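Local coordinates for protein Eps1p (Saccharomyces cerevisiae, PDB 4TW5) that belongs to the thioredoxin superfamily and probably carries two thioredoxin-like domains in the crystallised fragment, at residues Ala112-Asn122 and Ile189-Asp197. Sequence-based numbering, arbitrary orientation.
Sequences AFARRESMDPN and IISRQLAVD
Arg116 and Gln193 mark the closest backbone approach, 4.8 Å from CA to CA, where helix segments 112-118 and 189-196 pack nearly antiparallel, their axes 8.4 Å apart at 157°. Gln193 extends across to the C-terminal turn of the first helix. Its NE2 donates to Arg116 O (3.1 Å) from above the carbonyl plane, while Met119 N reaches the same oxygen from the opposite face. The amide is fixed at both ends, since Gln193 OE1 bonds to Ser258 OG. A water accepts from this NE2 and lies close to the carboxylates of Glu117 and Asp120; Glu117 also forms a salt bridge with Lys98. Arg116, with CG anti to the backbone N (chi1 -154°) and the chain bent at chi3, sends its guanidinium to Asp197, just past the end of the second helix, in a salt bridge. NE meets the syn lone pair of Asp197 OD2 at 3.1 Å, and NH2 adds a weak bond to that oxygen; the two flat groups are nearly coplanar. Helix 107-118 flanks the four-stranded sheet of the N-terminal thioredoxin-like domain, with Phe113 against Ile29 of strand 27-33, whereas helix 180-196 packs on strand 200-205 of the second sheet, so the contact joins that domain to a second unit whose sheet and helices are consistent with the same fold. Beyond the first helix, Met119 crosses Arg192 at about a right angle and sets CE over the centre of the guanidinium, 3.4 Å from CZ. Met119 SD also approaches Val196 CG2, and both methyls of Val196 touch Arg115 CB. At the other end Pro121 CD lies 3.7 Å from Ile189 CG1, the ring resting against the isoleucine branch that ends in CD1. Asp120 N-caps the short helix that follows, OD1 accepting from Asn122 N and, through its syn lone pair, from Asn122 ND2.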
ATOM      1  N   ALA A 112       8.135  19.397 -38.270  1.00 30.59           N
ATOM      2  CA  ALA A 112       7.726  18.575 -37.131  1.00 34.67           C
ATOM      3  C   ALA A 112       6.224  18.700 -36.916  1.00 30.32           C
ATOM      4  O   ALA A 112       5.536  17.716 -36.695  1.00 34.66           O
ATOM      5  CB  ALA A 112       8.503  18.970 -35.866  1.00 31.95           C
ATOM      6  N   PHE A 113       5.737  19.928 -37.002  1.00 26.73           N
ATOM      7  CA  PHE A 113       4.326  20.234 -36.898  1.00 27.80           C
ATOM      8  C   PHE A 113       3.485  19.559 -37.962  1.00 32.41           C
ATOM      9  O   PHE A 113       2.395  19.085 -37.668  1.00 35.60           O
ATOM     10  CB  PHE A 113       4.109  21.743 -36.953  1.00 38.60           C
ATOM     11  CG  PHE A 113       2.668  22.150 -36.963  1.00 34.56           C
ATOM     12  CD1 PHE A 113       1.859  21.919 -35.874  1.00 36.73           C
ATOM     13  CD2 PHE A 113       2.132  22.784 -38.069  1.00 36.95           C
ATOM     14  CE1 PHE A 113       0.528  22.306 -35.895  1.00 39.95           C
ATOM     15  CE2 PHE A 113       0.814  23.179 -38.097  1.00 34.45           C
ATOM     16  CZ  PHE A 113       0.006  22.942 -37.010  1.00 35.35           C
ATOM     17  N   ALA A 114       3.942  19.547 -39.208  1.00 30.89           N
ATOM     18  CA  ALA A 114       3.165  18.834 -40.203  1.00 33.92           C
ATOM     19  C   ALA A 114       3.155  17.325 -39.874  1.00 31.09           C
ATOM     20  O   ALA A 114       2.083  16.695 -39.846  1.00 33.80           O
ATOM     21  CB  ALA A 114       3.690  19.102 -41.609  1.00 22.09           C
ATOM     22  N   ARG A 115       4.316  16.757 -39.556  1.00 24.81           N
ATOM     23  CA  ARG A 115       4.364  15.339 -39.189  1.00 31.33           C
ATOM     24  C   ARG A 115       3.504  15.028 -37.953  1.00 29.71           C
ATOM     25  O   ARG A 115       2.823  14.021 -37.904  1.00 29.49           O
ATOM     26  CB  ARG A 115       5.796  14.880 -38.935  1.00 31.74           C
ATOM     27  CG  ARG A 115       6.664  14.852 -40.171  1.00 28.88           C
ATOM     28  CD  ARG A 115       8.077  14.575 -39.795  1.00 29.41           C
ATOM     29  NE  ARG A 115       8.943  14.429 -40.951  1.00 43.83           N
ATOM     30  CZ  ARG A 115      10.268  14.471 -40.888  1.00 44.47           C
ATOM     31  NH1 ARG A 115      10.861  14.652 -39.716  1.00 41.97           N
ATOM     32  NH2 ARG A 115      10.996  14.320 -41.991  1.00 45.60           N
ATOM     33  N   ARG A 116       3.538  15.911 -36.968  1.00 32.00           N
ATOM     34  CA  ARG A 116       2.745  15.738 -35.752  1.00 38.05           C
ATOM     35  C   ARG A 116       1.242  15.654 -36.098  1.00 33.14           C
ATOM     36  O   ARG A 116       0.544  14.746 -35.676  1.00 29.58           O
ATOM     37  CB  ARG A 116       3.051  16.891 -34.782  1.00 31.33           C
ATOM     38  CG  ARG A 116       2.825  16.579 -33.324  1.00 37.20           C
ATOM     39  CD  ARG A 116       3.249  17.742 -32.413  1.00 31.75           C
ATOM     40  NE  ARG A 116       4.643  18.071 -32.626  1.00 34.81           N
ATOM     41  CZ  ARG A 116       5.071  19.235 -33.094  1.00 32.37           C
ATOM     42  NH1 ARG A 116       4.211  20.200 -33.356  1.00 33.73           N
ATOM     43  NH2 ARG A 116       6.362  19.428 -33.288  1.00 34.09           N
ATOM     44  N   GLU A 117       0.786  16.581 -36.930  1.00 30.60           N
ATOM     45  CA  GLU A 117      -0.604  16.687 -37.301  1.00 28.60           C
ATOM     46  C   GLU A 117      -1.113  15.584 -38.208  1.00 29.95           C
ATOM     47  O   GLU A 117      -2.315  15.335 -38.250  1.00 32.35           O
ATOM     48  CB  GLU A 117      -0.855  18.044 -37.961  1.00 25.22           C
ATOM     49  CG  GLU A 117      -0.685  19.196 -36.960  1.00 32.74           C
ATOM     50  CD  GLU A 117      -1.501  19.016 -35.675  1.00 36.74           C
ATOM     51  OE1 GLU A 117      -2.663  18.535 -35.731  1.00 33.79           O
ATOM     52  OE2 GLU A 117      -0.958  19.338 -34.597  1.00 40.64           O
ATOM     53  N   SER A 118      -0.228  14.952 -38.966  1.00 28.60           N
ATOM     54  CA  SER A 118      -0.642  13.849 -39.815  1.00 31.84           C
ATOM     55  C   SER A 118      -1.025  12.634 -38.967  1.00 35.33           C
ATOM     56  O   SER A 118      -1.756  11.764 -39.418  1.00 30.81           O
ATOM     57  CB  SER A 118       0.454  13.465 -40.812  1.00 31.23           C
ATOM     58  OG  SER A 118       1.335  12.541 -40.227  1.00 35.60           O
ATOM     59  N   MET A 119      -0.555  12.586 -37.729  1.00 36.74           N
ATOM     60  CA  MET A 119      -0.843  11.428 -36.894  1.00 35.23           C
ATOM     61  C   MET A 119      -2.027  11.638 -35.971  1.00 35.94           C
ATOM     62  O   MET A 119      -2.333  10.791 -35.144  1.00 39.45           O
ATOM     63  CB  MET A 119       0.381  11.045 -36.083  1.00 34.32           C
ATOM     64  CG  MET A 119       1.200   9.991 -36.784  1.00 32.72           C
ATOM     65  SD  MET A 119       2.786  10.036 -36.056  1.00 41.90           S
ATOM     66  CE  MET A 119       3.223   8.324 -35.831  1.00 43.87           C
ATOM     67  N   ASP A 120      -2.677  12.783 -36.097  1.00 34.89           N
ATOM     68  CA  ASP A 120      -3.956  13.004 -35.458  1.00 31.93           C
ATOM     69  C   ASP A 120      -5.071  12.481 -36.377  1.00 35.17           C
ATOM     70  O   ASP A 120      -5.388  13.111 -37.384  1.00 37.74           O
ATOM     71  CB  ASP A 120      -4.106  14.493 -35.143  1.00 26.26           C
ATOM     72  CG  ASP A 120      -5.291  14.803 -34.250  1.00 36.85           C
ATOM     73  OD1 ASP A 120      -6.313  14.049 -34.240  1.00 30.41           O
ATOM     74  OD2 ASP A 120      -5.181  15.830 -33.546  1.00 34.50           O
ATOM     75  N   PRO A 121      -5.712  11.360 -35.992  1.00 37.02           N
ATOM     76  CA  PRO A 121      -6.695  10.684 -36.846  1.00 32.35           C
ATOM     77  C   PRO A 121      -7.889  11.558 -37.122  1.00 37.12           C
ATOM     78  O   PRO A 121      -8.555  11.336 -38.121  1.00 35.78           O
ATOM     79  CB  PRO A 121      -7.106   9.455 -36.033  1.00 35.30           C
ATOM     80  CG  PRO A 121      -6.106   9.343 -34.943  1.00 36.20           C
ATOM     81  CD  PRO A 121      -5.636  10.730 -34.666  1.00 31.82           C
ATOM     82  N   ASN A 122      -8.167  12.517 -36.241  1.00 35.77           N
ATOM     83  CA  ASN A 122      -9.341  13.374 -36.403  1.00 33.15           C
ATOM     84  C   ASN A 122      -9.175  14.390 -37.537  1.00 37.43           C
ATOM     85  O   ASN A 122     -10.162  14.918 -38.041  1.00 38.03           O
ATOM     86  CB  ASN A 122      -9.625  14.148 -35.102  1.00 36.27           C
ATOM     87  CG  ASN A 122      -9.781  13.235 -33.877  1.00 38.61           C
ATOM     88  OD1 ASN A 122     -10.782  12.521 -33.746  1.00 32.55           O
ATOM     89  ND2 ASN A 122      -8.782  13.258 -32.976  1.00 27.94           N
ATOM     90  N   ILE A 189      -2.976   8.703 -29.400  1.00 23.60           N
ATOM     91  CA  ILE A 189      -2.690   9.778 -30.338  1.00 23.85           C
ATOM     92  C   ILE A 189      -1.461  10.585 -29.837  1.00 28.06           C
ATOM     93  O   ILE A 189      -0.502  10.799 -30.584  1.00 28.64           O
ATOM     94  CB  ILE A 189      -3.942  10.691 -30.520  1.00 22.77           C
ATOM     95  CG1 ILE A 189      -5.100   9.894 -31.113  1.00 24.96           C
ATOM     96  CG2 ILE A 189      -3.654  11.868 -31.416  1.00 26.62           C
ATOM     97  CD1 ILE A 189      -6.448  10.613 -31.061  1.00 24.12           C
ATOM     98  N   ILE A 190      -1.465  10.934 -28.554  1.00 22.44           N
ATOM     99  CA  ILE A 190      -0.334  11.569 -27.893  1.00 19.77           C
ATOM    100  C   ILE A 190       0.948  10.791 -28.060  1.00 23.67           C
ATOM    101  O   ILE A 190       2.015  11.403 -28.251  1.00 28.59           O
ATOM    102  CB  ILE A 190      -0.609  11.759 -26.408  1.00 21.83           C
ATOM    103  CG1 ILE A 190      -1.748  12.752 -26.230  1.00 27.12           C
ATOM    104  CG2 ILE A 190       0.627  12.194 -25.658  1.00 13.46           C
ATOM    105  CD1 ILE A 190      -2.345  12.744 -24.856  1.00 26.76           C
ATOM    106  N   SER A 191       0.891   9.466 -27.948  1.00 19.32           N
ATOM    107  CA  SER A 191       2.122   8.690 -28.044  1.00 19.29           C
ATOM    108  C   SER A 191       2.719   8.787 -29.451  1.00 27.67           C
ATOM    109  O   SER A 191       3.927   8.900 -29.611  1.00 24.93           O
ATOM    110  CB  SER A 191       1.900   7.236 -27.678  1.00 26.78           C
ATOM    111  OG  SER A 191       1.265   6.538 -28.728  1.00 28.48           O
ATOM    112  N   ARG A 192       1.865   8.776 -30.465  1.00 29.35           N
ATOM    113  CA  ARG A 192       2.359   8.805 -31.827  1.00 33.05           C
ATOM    114  C   ARG A 192       2.849  10.207 -32.197  1.00 28.84           C
ATOM    115  O   ARG A 192       3.841  10.338 -32.861  1.00 28.78           O
ATOM    116  CB  ARG A 192       1.283   8.327 -32.795  1.00 27.44           C
ATOM    117  CG  ARG A 192       1.135   6.798 -32.801  1.00 35.26           C
ATOM    118  CD  ARG A 192      -0.090   6.294 -33.597  1.00 33.91           C
ATOM    119  NE  ARG A 192      -0.208   6.728 -34.996  1.00 33.08           N
ATOM    120  CZ  ARG A 192       0.541   6.282 -36.002  1.00 33.92           C
ATOM    121  NH1 ARG A 192       1.482   5.383 -35.786  1.00 34.21           N
ATOM    122  NH2 ARG A 192       0.326   6.720 -37.231  1.00 32.30           N
ATOM    123  N   GLN A 193       2.168  11.248 -31.754  1.00 24.50           N
ATOM    124  CA  GLN A 193       2.606  12.599 -32.064  1.00 31.13           C
ATOM    125  C   GLN A 193       3.957  12.915 -31.402  1.00 31.87           C
ATOM    126  O   GLN A 193       4.836  13.494 -32.031  1.00 32.94           O
ATOM    127  CB  GLN A 193       1.530  13.607 -31.638  1.00 32.13           C
ATOM    128  CG  GLN A 193       0.274  13.559 -32.516  1.00 30.15           C
ATOM    129  CD  GLN A 193      -0.723  14.645 -32.153  1.00 32.60           C
ATOM    130  OE1 GLN A 193      -1.060  14.812 -30.993  1.00 28.98           O
ATOM    131  NE2 GLN A 193      -1.195  15.386 -33.143  1.00 29.80           N
ATOM    132  N   LEU A 194       4.145  12.463 -30.163  1.00 32.44           N
ATOM    133  CA  LEU A 194       5.381  12.722 -29.442  1.00 24.74           C
ATOM    134  C   LEU A 194       6.527  11.903 -29.998  1.00 28.94           C
ATOM    135  O   LEU A 194       7.698  12.242 -29.791  1.00 28.43           O
ATOM    136  CB  LEU A 194       5.227  12.445 -27.948  1.00 20.77           C
ATOM    137  CG  LEU A 194       4.474  13.556 -27.219  1.00 29.22           C
ATOM    138  CD1 LEU A 194       4.349  13.258 -25.721  1.00 27.78           C
ATOM    139  CD2 LEU A 194       5.122  14.914 -27.465  1.00 19.02           C
ATOM    140  N   ALA A 195       6.203  10.805 -30.662  1.00 23.88           N
ATOM    141  CA  ALA A 195       7.239   9.988 -31.263  1.00 29.62           C
ATOM    142  C   ALA A 195       8.017  10.734 -32.381  1.00 31.67           C
ATOM    143  O   ALA A 195       9.193  10.473 -32.584  1.00 26.92           O
ATOM    144  CB  ALA A 195       6.635   8.704 -31.804  1.00 29.23           C
ATOM    145  N   VAL A 196       7.359  11.660 -33.078  1.00 33.60           N
ATOM    146  CA  VAL A 196       7.999  12.492 -34.108  1.00 28.41           C
ATOM    147  C   VAL A 196       9.079  13.344 -33.475  1.00 35.64           C
ATOM    148  O   VAL A 196      10.138  13.578 -34.061  1.00 40.16           O
ATOM    149  CB  VAL A 196       6.976  13.413 -34.835  1.00 29.83           C
ATOM    150  CG1 VAL A 196       7.676  14.537 -35.620  1.00 26.69           C
ATOM    151  CG2 VAL A 196       6.083  12.599 -35.744  1.00 32.30           C
ATOM    152  N   ASP A 197       8.815  13.804 -32.259  1.00 33.64           N
ATOM    153  CA  ASP A 197       9.785  14.638 -31.568  1.00 33.35           C
ATOM    154  C   ASP A 197      10.727  13.818 -30.735  1.00 28.68           C
ATOM    155  O   ASP A 197      11.483  14.355 -29.935  1.00 33.81           O
ATOM    156  CB  ASP A 197       9.075  15.654 -30.699  1.00 31.34           C
ATOM    157  CG  ASP A 197       8.388  16.708 -31.523  1.00 39.41           C
ATOM    158  OD1 ASP A 197       9.064  17.283 -32.416  1.00 39.88           O
ATOM    159  OD2 ASP A 197       7.177  16.930 -31.302  1.00 36.77           O
TER
HETATM  160  O   HOH W   1      -3.121  17.164 -33.243  1.00 33.27           O
HETATM  161  O   HOH W   2      -2.143   7.695 -36.386  1.00 33.22           O